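Local atomic coordinates of A rubisco-like protein (Burkholderia fungorum, PDB entry 3NWR), a protein that is a rubisco-like protein, homologous to the rubisco large subunit, and probably acts as a lyase. Residues E68-P73 with P88-A92. Residues are numbered along the deposited sequence; the frame is centred on the assembly and turned at random.
Sequences EAAARP and PWRRA
Pro88, preceded by a cis peptide bond, sets its CB against the methyl group of Ala69, with 4.0 Å between Pro88 CB and Ala69 CB. Next in sequence, Trp89 forms an antiparallel, hydrogen-bonded bridge with Ala70. Ala70 N donates to Trp89 O at 2.8 Å and Trp89 N returns a 3.0 Å bond to Ala70 O. With CG beside the backbone N (chi1 -71°), the indole reaches past the bridge to residues 71-73. There the pyrrolidine of Pro73 lies over one face of the indole in a CH-pi contact: Pro73 CD stands 3.5 Å from the centroid of the Trp89 six-membered ring, virtually on its normal, while Pro73 CB covers the pyrrole side near NE1. The carbonyl of Ala71 meets the ring rim instead, its O 3.2 Å from Trp89 CZ3. Arg90 turns away from 68-73 and pairs with Glu66 in a salt bridge. Arg91 points back across; bent at chi3 (64°), its chain curls so that NH1 donates to Glu68 O at 2.8 Å, the acceptor lying practically in the guanidinium plane. This side-chain bond adds to the main-chain pairing of Arg91 with Leu67. The contact joins the C-terminal end of strand 60-70, outermost in the four-stranded antiparallel sheet of the rubisco-type N-terminal domain, to the start of strand 89-99, helix 78-82 lying in the connection between them. Trp89 and Arg91 also pack on Glu22 of strand 14-23, the other neighbour of 89-99, while Arg90 and Ala92 touch Pro27 of helix 27-37.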
loop_
_atom_site.group_PDB
_atom_site.type_symbol
_atom_site.label_atom_id
_atom_site.label_comp_id
_atom_site.label_asym_id
_atom_site.label_seq_id
_atom_site.Cartn_x
_atom_site.Cartn_y
_atom_site.Cartn_z
ATOM N N GLU A 68 -1.525 -15.076 25.626
ATOM C CA GLU A 68 -1.114 -14.281 26.775
ATOM C C GLU A 68 -1.410 -12.800 26.523
ATOM O O GLU A 68 -1.108 -12.271 25.451
ATOM C CB GLU A 68 0.372 -14.491 27.072
ATOM C CG GLU A 68 0.845 -13.810 28.348
ATOM C CD GLU A 68 2.314 -14.051 28.630
ATOM O OE1 GLU A 68 2.763 -13.739 29.754
ATOM O OE2 GLU A 68 3.021 -14.555 27.730
ATOM N N ALA A 69 -2.017 -12.139 27.502
ATOM C CA ALA A 69 -2.367 -10.734 27.363
ATOM C C ALA A 69 -1.131 -9.852 27.406
ATOM O O ALA A 69 -0.079 -10.258 27.909
ATOM C CB ALA A 69 -3.356 -10.312 28.444
ATOM N N ALA A 70 -1.259 -8.647 26.862
ATOM C CA ALA A 70 -0.193 -7.657 26.940
ATOM C C ALA A 70 -0.436 -6.741 28.137
ATOM O O ALA A 70 -1.584 -6.424 28.466
ATOM C CB ALA A 70 -0.116 -6.855 25.642
ATOM N N ALA A 71 0.644 -6.312 28.784
ATOM C CA ALA A 71 0.544 -5.435 29.948
ATOM C C ALA A 71 0.301 -3.987 29.543
ATOM O O ALA A 71 -0.195 -3.186 30.337
ATOM C CB ALA A 71 1.801 -5.540 30.797
ATOM N N ARG A 72 0.663 -3.659 28.304
ATOM C CA ARG A 72 0.444 -2.328 27.753
ATOM C C ARG A 72 -0.099 -2.466 26.335
ATOM O O ARG A 72 0.207 -3.439 25.648
ATOM C CB ARG A 72 1.754 -1.544 27.728
ATOM C CG ARG A 72 2.883 -2.289 27.032
ATOM C CD ARG A 72 4.077 -1.392 26.749
ATOM N NE ARG A 72 5.086 -2.079 25.944
ATOM C CZ ARG A 72 5.019 -2.224 24.622
ATOM N NH1 ARG A 72 3.988 -1.733 23.948
ATOM N NH2 ARG A 72 5.985 -2.861 23.973
ATOM N N PRO A 73 -0.911 -1.494 25.896
ATOM C CA PRO A 73 -1.488 -1.548 24.542
ATOM C C PRO A 73 -0.424 -1.333 23.465
ATOM O O PRO A 73 0.432 -0.454 23.607
ATOM C CB PRO A 73 -2.485 -0.388 24.538
ATOM C CG PRO A 73 -1.991 0.552 25.613
ATOM C CD PRO A 73 -1.358 -0.315 26.656
ATOM N N PRO A 88 -6.198 -5.624 31.275
ATOM C CA PRO A 88 -5.059 -5.839 30.378
ATOM C C PRO A 88 -5.501 -5.828 28.918
ATOM O O PRO A 88 -6.697 -5.779 28.633
ATOM C CB PRO A 88 -4.576 -7.248 30.749
ATOM C CG PRO A 88 -5.292 -7.605 32.020
ATOM C CD PRO A 88 -6.571 -6.854 31.990
ATOM N N TRP A 89 -4.537 -5.874 28.009
ATOM C CA TRP A 89 -4.847 -5.880 26.585
ATOM C C TRP A 89 -4.760 -7.291 26.040
ATOM O O TRP A 89 -3.681 -7.809 25.743
ATOM C CB TRP A 89 -3.969 -4.869 25.844
ATOM C CG TRP A 89 -4.409 -3.502 26.205
ATOM C CD1 TRP A 89 -5.297 -2.721 25.527
ATOM C CD2 TRP A 89 -4.060 -2.780 27.390
ATOM N NE1 TRP A 89 -5.503 -1.542 26.201
ATOM C CE2 TRP A 89 -4.750 -1.553 27.347
ATOM C CE3 TRP A 89 -3.216 -3.045 28.474
ATOM C CZ2 TRP A 89 -4.622 -0.589 28.344
ATOM C CZ3 TRP A 89 -3.092 -2.084 29.466
ATOM C CH2 TRP A 89 -3.791 -0.875 29.392
ATOM N N ARG A 90 -5.922 -7.924 25.963
ATOM C CA ARG A 90 -6.012 -9.320 25.613
ATOM C C ARG A 90 -5.594 -9.563 24.167
ATOM O O ARG A 90 -5.775 -8.704 23.305
ATOM C CB ARG A 90 -7.427 -9.832 25.882
ATOM C CG ARG A 90 -7.868 -9.584 27.330
ATOM C CD ARG A 90 -9.366 -9.785 27.524
ATOM N NE ARG A 90 -9.745 -11.178 27.336
ATOM C CZ ARG A 90 -10.973 -11.648 27.525
ATOM N NH1 ARG A 90 -11.950 -10.830 27.898
ATOM N NH2 ARG A 90 -11.226 -12.933 27.327
ATOM N N ARG A 91 -5.033 -10.735 23.916
ATOM C CA ARG A 91 -4.594 -11.096 22.579
ATOM C C ARG A 91 -5.232 -12.403 22.154
ATOM O O ARG A 91 -5.441 -13.299 22.971
ATOM C CB ARG A 91 -3.071 -11.198 22.530
ATOM C CG ARG A 91 -2.385 -9.840 22.654
ATOM C CD ARG A 91 -0.898 -9.969 22.920
ATOM N NE ARG A 91 -0.185 -10.598 21.816
ATOM C CZ ARG A 91 0.316 -11.830 21.850
ATOM N NH1 ARG A 91 0.181 -12.580 22.936
ATOM N NH2 ARG A 91 0.951 -12.318 20.795
ATOM N N ALA A 92 -5.558 -12.510 20.873
ATOM C CA ALA A 92 -6.122 -13.744 20.356
ATOM C C ALA A 92 -5.787 -13.952 18.891
ATOM O O ALA A 92 -5.669 -12.987 18.131
ATOM C CB ALA A 92 -7.630 -13.765 20.550
#